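Local coordinates for regulatory protein BlaR1 (Bacillus licheniformis, PDB 1NRF) that probably senses beta-lactam antibiotics outside the cell through acylation of a serine in this C-terminal penicillin-binding domain and relays the signal to the cytoplasm, at residues A[156-161]-A[213-217]; A[84-88]-A[100-104]; A[117-121]-A[145-149]. All blocks are in the same frame, centred on the assembly; numbering follows the deposited sequence. Where two conformers were deposited one is given.

Interaction 1: A[156-161]-A[213-217]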
loop_
_atom_site.group_PDB
_atom_site.type_symbol
_atom_site.label_atom_id
_atom_site.label_comp_id
_atom_site.label_asym_id
_atom_site.label_seq_id
_atom_site.Cartn_x
_atom_site.Cartn_y
_atom_site.Cartn_z
ATOM N N ILE A 156 1.682 -2.937 10.242
ATOM C CA ILE A 156 1.044 -4.054 9.548
ATOM C C ILE A 156 2.147 -4.850 8.856
ATOM O O ILE A 156 3.162 -4.287 8.464
ATOM C CB ILE A 156 0.029 -3.531 8.485
ATOM C CG1 ILE A 156 -0.777 -4.692 7.885
ATOM C CG2 ILE A 156 0.784 -2.776 7.376
ATOM C CD1 ILE A 156 -1.995 -4.232 7.031
ATOM N N SER A 157 1.951 -6.154 8.706
ATOM C CA SER A 157 2.965 -6.989 8.075
ATOM C C SER A 157 2.721 -7.144 6.594
ATOM O O SER A 157 1.614 -6.922 6.122
ATOM C CB SER A 157 2.977 -8.385 8.703
ATOM O OG SER A 157 1.823 -9.115 8.318
ATOM N N PRO A 158 3.765 -7.508 5.833
ATOM C CA PRO A 158 3.619 -7.701 4.381
ATOM C C PRO A 158 2.497 -8.714 4.096
ATOM O O PRO A 158 1.733 -8.565 3.149
ATOM C CB PRO A 158 4.988 -8.231 3.973
ATOM C CG PRO A 158 5.912 -7.492 4.906
ATOM C CD PRO A 158 5.186 -7.556 6.237
ATOM N N LEU A 159 2.406 -9.739 4.941
ATOM C CA LEU A 159 1.391 -10.783 4.817
ATOM C C LEU A 159 0.011 -10.202 5.123
ATOM O O LEU A 159 -0.972 -10.494 4.429
ATOM C CB LEU A 159 1.702 -11.927 5.786
ATOM C CG LEU A 159 0.727 -13.105 5.776
ATOM C CD1 LEU A 159 0.672 -13.713 4.386
ATOM C CD2 LEU A 159 1.167 -14.138 6.800
ATOM N N GLU A 160 -0.060 -9.384 6.167
ATOM C CA GLU A 160 -1.319 -8.748 6.537
ATOM C C GLU A 160 -1.773 -7.810 5.417
ATOM O O GLU A 160 -2.959 -7.727 5.103
ATOM C CB GLU A 160 -1.157 -7.974 7.843
ATOM C CG GLU A 160 -1.320 -8.824 9.100
ATOM C CD GLU A 160 -0.972 -8.065 10.387
ATOM O OE1 GLU A 160 -1.357 -8.539 11.471
ATOM O OE2 GLU A 160 -0.307 -7.005 10.325
ATOM N N GLN A 161 -0.825 -7.110 4.813
ATOM C CA GLN A 161 -1.136 -6.204 3.712
ATOM C C GLN A 161 -1.883 -6.964 2.601
ATOM O O GLN A 161 -2.947 -6.531 2.153
ATOM C CB GLN A 161 0.156 -5.597 3.138
ATOM C CG GLN A 161 0.889 -4.611 4.041
ATOM C CD GLN A 161 0.435 -3.163 3.844
ATOM O OE1 GLN A 161 1.197 -2.225 4.090
ATOM N NE2 GLN A 161 -0.807 -2.982 3.412
ATOM N N GLY A 213 11.208 0.508 2.593
ATOM C CA GLY A 213 10.335 0.704 1.453
ATOM C C GLY A 213 9.232 -0.330 1.317
ATOM O O GLY A 213 9.421 -1.510 1.624
ATOM N N TRP A 214 8.080 0.125 0.836
ATOM C CA TRP A 214 6.911 -0.724 0.635
ATOM C C TRP A 214 6.375 -0.626 -0.786
ATOM O O TRP A 214 6.420 0.426 -1.418
ATOM C CB TRP A 214 5.732 -0.289 1.509
ATOM C CG TRP A 214 5.637 -0.744 2.924
ATOM C CD1 TRP A 214 5.753 0.045 4.032
ATOM C CD2 TRP A 214 5.162 -2.019 3.390
ATOM N NE1 TRP A 214 5.361 -0.643 5.151
ATOM C CE2 TRP A 214 4.992 -1.912 4.793
ATOM C CE3 TRP A 214 4.856 -3.236 2.760
ATOM C CZ2 TRP A 214 4.525 -2.979 5.582
ATOM C CZ3 TRP A 214 4.394 -4.300 3.543
ATOM C CH2 TRP A 214 4.232 -4.161 4.940
ATOM N N PHE A 215 5.852 -1.739 -1.273
ATOM C CA PHE A 215 5.191 -1.767 -2.561
ATOM C C PHE A 215 4.204 -2.919 -2.504
ATOM O O PHE A 215 4.584 -4.093 -2.541
ATOM C CB PHE A 215 6.145 -1.932 -3.742
ATOM C CG PHE A 215 5.453 -1.778 -5.061
ATOM C CD1 PHE A 215 4.734 -0.622 -5.337
ATOM C CD2 PHE A 215 5.418 -2.822 -5.977
ATOM C CE1 PHE A 215 3.975 -0.509 -6.502
ATOM C CE2 PHE A 215 4.666 -2.727 -7.149
ATOM C CZ PHE A 215 3.936 -1.566 -7.412
ATOM N N ILE A 216 2.933 -2.557 -2.376
ATOM C CA ILE A 216 1.854 -3.519 -2.284
ATOM C C ILE A 216 0.893 -3.273 -3.429
ATOM O O ILE A 216 0.926 -2.220 -4.053
ATOM C CB ILE A 216 1.087 -3.373 -0.938
ATOM C CG1 ILE A 216 0.263 -2.074 -0.924
ATOM C CG2 ILE A 216 2.078 -3.368 0.213
ATOM C CD1 ILE A 216 -0.549 -1.875 0.349
ATOM N N GLY A 217 0.038 -4.249 -3.699
ATOM C CA GLY A 217 -0.920 -4.104 -4.772
ATOM C C GLY A 217 -1.336 -5.450 -5.322
ATOM O O GLY A 217 -1.191 -6.480 -4.668
#

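Interaction 2: A[84-88]-A[100-104]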
loop_
_atom_site.group_PDB
_atom_site.type_symbol
_atom_site.label_atom_id
_atom_site.label_comp_id
_atom_site.label_asym_id
_atom_site.label_seq_id
_atom_site.Cartn_x
_atom_site.Cartn_y
_atom_site.Cartn_z
ATOM N N SER A 84 -12.804 16.180 -5.443
ATOM C CA SER A 84 -11.808 15.768 -4.463
ATOM C C SER A 84 -10.674 16.778 -4.492
ATOM O O SER A 84 -9.637 16.576 -3.864
ATOM C CB SER A 84 -11.269 14.372 -4.792
ATOM O OG SER A 84 -10.550 14.372 -6.014
ATOM N N HIS A 85 -10.886 17.865 -5.231
ATOM C CA HIS A 85 -9.887 18.922 -5.354
ATOM C C HIS A 85 -9.599 19.557 -4.001
ATOM O O HIS A 85 -10.492 19.697 -3.169
ATOM C CB HIS A 85 -10.354 19.993 -6.348
ATOM C CG HIS A 85 -9.334 21.060 -6.598
ATOM N ND1 HIS A 85 -9.161 22.138 -5.757
ATOM C CD2 HIS A 85 -8.387 21.177 -7.559
ATOM C CE1 HIS A 85 -8.151 22.872 -6.187
ATOM N NE2 HIS A 85 -7.663 22.310 -7.278
ATOM N N MET A 86 -8.348 19.946 -3.792
ATOM C CA MET A 86 -7.938 20.538 -2.529
ATOM C C MET A 86 -6.789 21.519 -2.777
ATOM O O MET A 86 -5.649 21.109 -3.007
ATOM C CB MET A 86 -7.498 19.412 -1.580
ATOM C CG MET A 86 -7.312 19.798 -0.125
ATOM S SD MET A 86 -6.779 18.402 0.914
ATOM C CE MET A 86 -8.257 17.405 0.950
ATOM N N THR A 87 -7.091 22.814 -2.748
ATOM C CA THR A 87 -6.064 23.834 -2.966
ATOM C C THR A 87 -4.994 23.738 -1.887
ATOM O O THR A 87 -5.283 23.421 -0.732
ATOM C CB THR A 87 -6.663 25.268 -2.949
ATOM O OG1 THR A 87 -7.599 25.411 -4.027
ATOM C CG2 THR A 87 -5.561 26.316 -3.097
ATOM N N TRP A 88 -3.752 24.014 -2.262
ATOM C CA TRP A 88 -2.673 23.931 -1.298
ATOM C C TRP A 88 -2.297 25.277 -0.674
ATOM O O TRP A 88 -2.234 26.309 -1.346
ATOM C CB TRP A 88 -1.445 23.270 -1.937
ATOM C CG TRP A 88 -0.699 24.135 -2.873
ATOM C CD1 TRP A 88 -1.170 24.704 -4.016
ATOM C CD2 TRP A 88 0.669 24.544 -2.750
ATOM N NE1 TRP A 88 -0.178 25.447 -4.619
ATOM C CE2 TRP A 88 0.960 25.365 -3.862
ATOM C CE3 TRP A 88 1.675 24.294 -1.808
ATOM C CZ2 TRP A 88 2.217 25.942 -4.058
ATOM C CZ3 TRP A 88 2.924 24.866 -2.003
ATOM C CH2 TRP A 88 3.183 25.681 -3.122
ATOM N N GLN A 100 1.409 22.192 -5.075
ATOM C CA GLN A 100 0.433 22.570 -6.092
ATOM C C GLN A 100 -0.929 21.987 -5.755
ATOM O O GLN A 100 -1.037 21.099 -4.911
ATOM C CB GLN A 100 0.887 22.089 -7.469
ATOM C CG GLN A 100 1.483 20.696 -7.473
ATOM C CD GLN A 100 2.146 20.361 -8.792
ATOM O OE1 GLN A 100 1.470 20.157 -9.803
ATOM N NE2 GLN A 100 3.481 20.316 -8.795
ATOM N N ASP A 101 -1.973 22.496 -6.404
ATOM C CA ASP A 101 -3.322 22.003 -6.150
ATOM C C ASP A 101 -3.386 20.499 -6.377
ATOM O O ASP A 101 -3.031 19.989 -7.441
ATOM C CB ASP A 101 -4.342 22.732 -7.035
ATOM C CG ASP A 101 -4.511 24.198 -6.643
ATOM O OD1 ASP A 101 -4.655 24.472 -5.431
ATOM O OD2 ASP A 101 -4.506 25.073 -7.540
ATOM N N GLN A 102 -3.835 19.783 -5.355
ATOM C CA GLN A 102 -3.906 18.339 -5.441
ATOM C C GLN A 102 -5.283 17.799 -5.746
ATOM O O GLN A 102 -6.290 18.501 -5.677
ATOM C CB GLN A 102 -3.386 17.708 -4.148
ATOM C CG GLN A 102 -1.907 17.946 -3.911
ATOM C CD GLN A 102 -1.021 17.234 -4.919
ATOM O OE1 GLN A 102 0.151 17.577 -5.083
ATOM N NE2 GLN A 102 -1.572 16.230 -5.587
ATOM N N ASP A 103 -5.293 16.521 -6.085
ATOM C CA ASP A 103 -6.502 15.796 -6.418
ATOM C C ASP A 103 -6.340 14.441 -5.731
ATOM O O ASP A 103 -5.221 14.068 -5.390
ATOM C CB ASP A 103 -6.564 15.620 -7.932
ATOM C CG ASP A 103 -7.916 15.199 -8.411
ATOM O OD1 ASP A 103 -8.073 15.014 -9.633
ATOM O OD2 ASP A 103 -8.826 15.061 -7.569
ATOM N N LEU A 104 -7.431 13.718 -5.502
ATOM C CA LEU A 104 -7.313 12.396 -4.883
ATOM C C LEU A 104 -6.362 11.581 -5.751
ATOM O O LEU A 104 -5.411 10.984 -5.254
ATOM C CB LEU A 104 -8.668 11.683 -4.816
ATOM C CG LEU A 104 -8.616 10.187 -4.472
ATOM C CD1 LEU A 104 -8.152 9.988 -3.027
ATOM C CD2 LEU A 104 -9.995 9.575 -4.685
#

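Interaction 3: A[117-121]-A[145-149]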
loop_
_atom_site.group_PDB
_atom_site.type_symbol
_atom_site.label_atom_id
_atom_site.label_comp_id
_atom_site.label_asym_id
_atom_site.label_seq_id
_atom_site.Cartn_x
_atom_site.Cartn_y
_atom_site.Cartn_z
ATOM N N GLN A 117 -3.421 13.839 4.936
ATOM C CA GLN A 117 -3.301 14.292 6.317
ATOM C C GLN A 117 -4.452 15.237 6.662
ATOM O O GLN A 117 -5.131 15.067 7.676
ATOM C CB GLN A 117 -1.967 15.012 6.514
ATOM C CG GLN A 117 -0.988 14.277 7.409
ATOM C CD GLN A 117 0.400 14.888 7.370
ATOM O OE1 GLN A 117 1.226 14.641 8.249
ATOM N NE2 GLN A 117 0.669 15.680 6.339
ATOM N N LYS A 118 -4.670 16.237 5.817
ATOM C CA LYS A 118 -5.741 17.183 6.065
ATOM C C LYS A 118 -7.069 16.470 5.872
ATOM O O LYS A 118 -8.126 16.977 6.253
ATOM C CB LYS A 118 -5.617 18.391 5.126
ATOM C CG LYS A 118 -4.282 19.154 5.281
ATOM C CD LYS A 118 -4.375 20.651 4.910
ATOM C CE LYS A 118 -4.653 20.899 3.428
ATOM N NZ LYS A 118 -4.655 22.360 3.076
ATOM N N LEU A 119 -6.999 15.276 5.291
ATOM C CA LEU A 119 -8.181 14.457 5.045
ATOM C C LEU A 119 -8.469 13.667 6.319
ATOM O O LEU A 119 -9.623 13.497 6.711
ATOM C CB LEU A 119 -7.906 13.504 3.878
ATOM C CG LEU A 119 -8.974 13.245 2.809
ATOM C CD1 LEU A 119 -9.560 14.553 2.310
ATOM C CD2 LEU A 119 -8.342 12.470 1.660
ATOM N N ASP A 120 -7.402 13.200 6.968
ATOM C CA ASP A 120 -7.504 12.428 8.207
ATOM C C ASP A 120 -7.910 13.313 9.385
ATOM O O ASP A 120 -8.574 12.855 10.316
ATOM C CB ASP A 120 -6.160 11.742 8.523
ATOM C CG ASP A 120 -5.943 10.451 7.724
ATOM O OD1 ASP A 120 -6.741 10.162 6.805
ATOM O OD2 ASP A 120 -4.964 9.724 8.015
ATOM N N ARG A 121 -7.500 14.577 9.340
ATOM C CA ARG A 121 -7.819 15.532 10.398
ATOM C C ARG A 121 -9.288 15.939 10.379
ATOM O O ARG A 121 -9.860 16.274 11.419
ATOM C CB ARG A 121 -6.936 16.779 10.266
ATOM C CG ARG A 121 -5.462 16.537 10.592
ATOM C CD ARG A 121 -4.553 17.479 9.815
ATOM N NE ARG A 121 -3.147 17.355 10.205
ATOM C CZ ARG A 121 -2.136 17.886 9.522
ATOM N NH1 ARG A 121 -2.375 18.568 8.409
ATOM N NH2 ARG A 121 -0.891 17.759 9.963
ATOM N N PRO A 145 -3.606 11.907 14.591
ATOM C CA PRO A 145 -4.127 11.926 13.221
ATOM C C PRO A 145 -3.142 12.288 12.127
ATOM O O PRO A 145 -3.232 11.778 11.010
ATOM C CB PRO A 145 -5.309 12.906 13.302
ATOM C CG PRO A 145 -5.071 13.675 14.576
ATOM C CD PRO A 145 -4.491 12.657 15.497
ATOM N N ALA A 146 -2.187 13.147 12.452
ATOM C CA ALA A 146 -1.216 13.595 11.469
ATOM C C ALA A 146 -0.177 12.574 11.018
ATOM O O ALA A 146 0.279 12.634 9.877
ATOM C CB ALA A 146 -0.517 14.849 11.976
ATOM N N ASP A 147 0.199 11.632 11.877
ATOM C CA ASP A 147 1.236 10.683 11.472
ATOM C C ASP A 147 1.207 9.241 11.984
ATOM O O ASP A 147 2.220 8.549 11.905
ATOM C CB ASP A 147 2.613 11.290 11.790
ATOM C CG ASP A 147 2.539 12.429 12.800
ATOM O OD1 ASP A 147 2.009 13.505 12.447
ATOM O OD2 ASP A 147 3.009 12.253 13.944
ATOM N N TYR A 148 0.065 8.782 12.485
ATOM C CA TYR A 148 -0.047 7.419 13.015
ATOM C C TYR A 148 0.422 6.338 12.051
ATOM O O TYR A 148 0.878 5.274 12.473
ATOM C CB TYR A 148 -1.495 7.108 13.420
ATOM C CG TYR A 148 -2.532 7.261 12.318
ATOM C CD1 TYR A 148 -3.030 8.512 11.969
ATOM C CD2 TYR A 148 -3.050 6.143 11.659
ATOM C CE1 TYR A 148 -4.024 8.651 10.997
ATOM C CE2 TYR A 148 -4.038 6.264 10.691
ATOM C CZ TYR A 148 -4.523 7.519 10.362
ATOM O OH TYR A 148 -5.502 7.645 9.395
ATOM N N TRP A 149 0.304 6.632 10.761
ATOM C CA TRP A 149 0.680 5.705 9.704
ATOM C C TRP A 149 2.115 5.902 9.229
ATOM O O TRP A 149 2.544 5.287 8.247
ATOM C CB TRP A 149 -0.282 5.870 8.525
ATOM C CG TRP A 149 -0.487 7.293 8.164
ATOM C CD1 TRP A 149 -1.339 8.175 8.758
ATOM C CD2 TRP A 149 0.240 8.036 7.181
ATOM N NE1 TRP A 149 -1.188 9.426 8.212
ATOM C CE2 TRP A 149 -0.226 9.371 7.240
ATOM C CE3 TRP A 149 1.242 7.704 6.256
ATOM C CZ2 TRP A 149 0.276 10.377 6.409
ATOM C CZ3 TRP A 149 1.741 8.702 5.427
ATOM C CH2 TRP A 149 1.257 10.026 5.511
HETATM O O HOH W 1 -3.130 11.681 8.175
#

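Interaction 1: A[156-161]-A[213-217]
Gln161, one turn into helix 158-170, and Ile216 of strand 211-220 bring their CA atoms to 7.2 Å, and no hydrogen bond joins the two segments, so the helix start rests on the strand by packing, with Trp214 meeting backbone as well as side chains. Trp214 gives the largest part of the strand's contact; its long, flat indole suits a place where one side chain must reach several residues. At its edge, in the ring plane, Ile156 O comes to 3.4 Å from CZ2, and Pro158 sets its CG 3.7 Å from CH2, crossing the tryptophan at about a right angle. Gln161 and Trp214 approach each other from opposite directions. The glutamine chain bends sharply at chi2 (-90°), which lets CG rest 3.5 Å from Trp214 CH2 while OE1 hangs over one indole face; amide and ring planes stand 79° apart. NE2 packs on Ile216 CD1 at 3.3 Å. The helix start itself is closed by a capping box: Ser157 OG accepts from Glu160 N (2.9 Å), and Glu160 OE2 accepts from Ser157 N. Serine suits the N-cap because its short hydroxyl reaches an amide of the first turn. The contact thus packs polar and apolar atoms round one indole, and the outward bonds of Gln161 OE1 to Thr64 OG1 and Trp214 NE1 to Ala60 O link it to residues flanking Ser63, the acyl-ester serine by similarity.

Interaction 2: A[84-88]-A[100-104]
Met86 and Gln102 pair as a single antiparallel bridge of the hydrogen-bonded kind, which closes off the eleven-residue excursion 89-99 within the long connection between helices 66-76 and 104-110 of this penicillin-binding fold. The tight part is backbone to backbone: Met86 N gives to Gln102 O at 3.1 Å, and Gln102 N returns a bond to Met86 O at 3.2 Å. Ser84 extends this grip toward the buried end. With chi1 at 65° its OG is set between backbone N and carbonyl carbon, facing Leu104, whose N donates to it almost straight (3.2 Å, 164°). A small hydroxyl suits a place where the loop meets helix 104-110. Beyond the bridge, Met86 packs on Leu119 of helix 113-123.

The solvent side, made by His85, Thr87 and Asp101, is looser. His85 turns one ring face over Gln102 O and leans its NE2 on Asp101 CB at 3.4 Å, a contact of shape without a bond. Asp101 OD1 takes a weak hydrogen bond from Trp88 N. Trp88 itself makes a second tight spot, large and flat enough to cover backbone, and also touches Trp114 of helix 113-123. The peptide nitrogen Gln100 N sits 3.3 Å above the Trp88 ring plane, over the centre of the indole.

Interaction 3: A[117-121]-A[145-149]
Pro145 and Asp120 meet through a carbonyl: Pro145 O lies 3.8 Å from Asp120 CB and takes a 2.8 Å hydrogen bond from a bridging water, while the rigid pyrrolidine packs on Leu128 of helix 125-134. At Ala146 the chain passes close along helix 113-123, and the small methyl fits there. Its CB touches Arg121 NH2 at 3.6 Å, at the end of an arginine side chain extended from CG to NE, and its carbonyl oxygen comes up to Gln117 CG.

Tyr148 gives a direct hydrogen bond. With CG between backbone N and carbonyl carbon (chi1 57°), the ring turns back toward the helix and its OH donates to Asp120 OD2 at 2.6 Å. The hydroxyl comes from well above the carboxylate plane, 62° out of it, although carboxylate and ring planes are only 25° apart. Phe142 stacks on the phenol ring, and Trp149 CD1 lies 3.4 Å above the plane of the Tyr148 ring, over its centre.

Trp149, in the conformer described, one of two deposited, offers NE1 to the same water, at 3.0 Å. Gln117 CG lies at the edge of its indole, near the ring plane. Elsewhere the indole touches Lys66 of the SxxK-type motif, unmodified here although carboxylated by similarity, and its position is consistent with the tryptophan in the omega loop of class D beta-lactamases.

Asp120 OD2 thus receives two donors, the tyrosine hydroxyl and the water (2.7 Å), while OD1 is bonded to Ser69 OG. A buried aspartate gripped by three hydrogen bonds would probably stay ionised, and it couples helix 113-123 to a loop that borders the probable acylation site.

All three contacts belong to the one penicillin-binding sensor domain and come along the chain in the order interaction 2, interaction 3, interaction 1. Interactions 2 and 3, with centres about 16 Å apart, share the helical region and touch: Met86 CE of the loop lies 3.4 Å from Leu119 CD1 of helix 113-123. Interaction 1 stands where the start of helix 158-170 meets strand 211-220 of the mixed sheet, its centre about 20 Å from that of interaction 3 and 27 Å from that of interaction 2. Trp214 and Trp149, about 7 and 5 Å from Ser63 measured between side chains, place interactions 1 and 3 beside the probable acylation site, while interaction 2 is more peripheral.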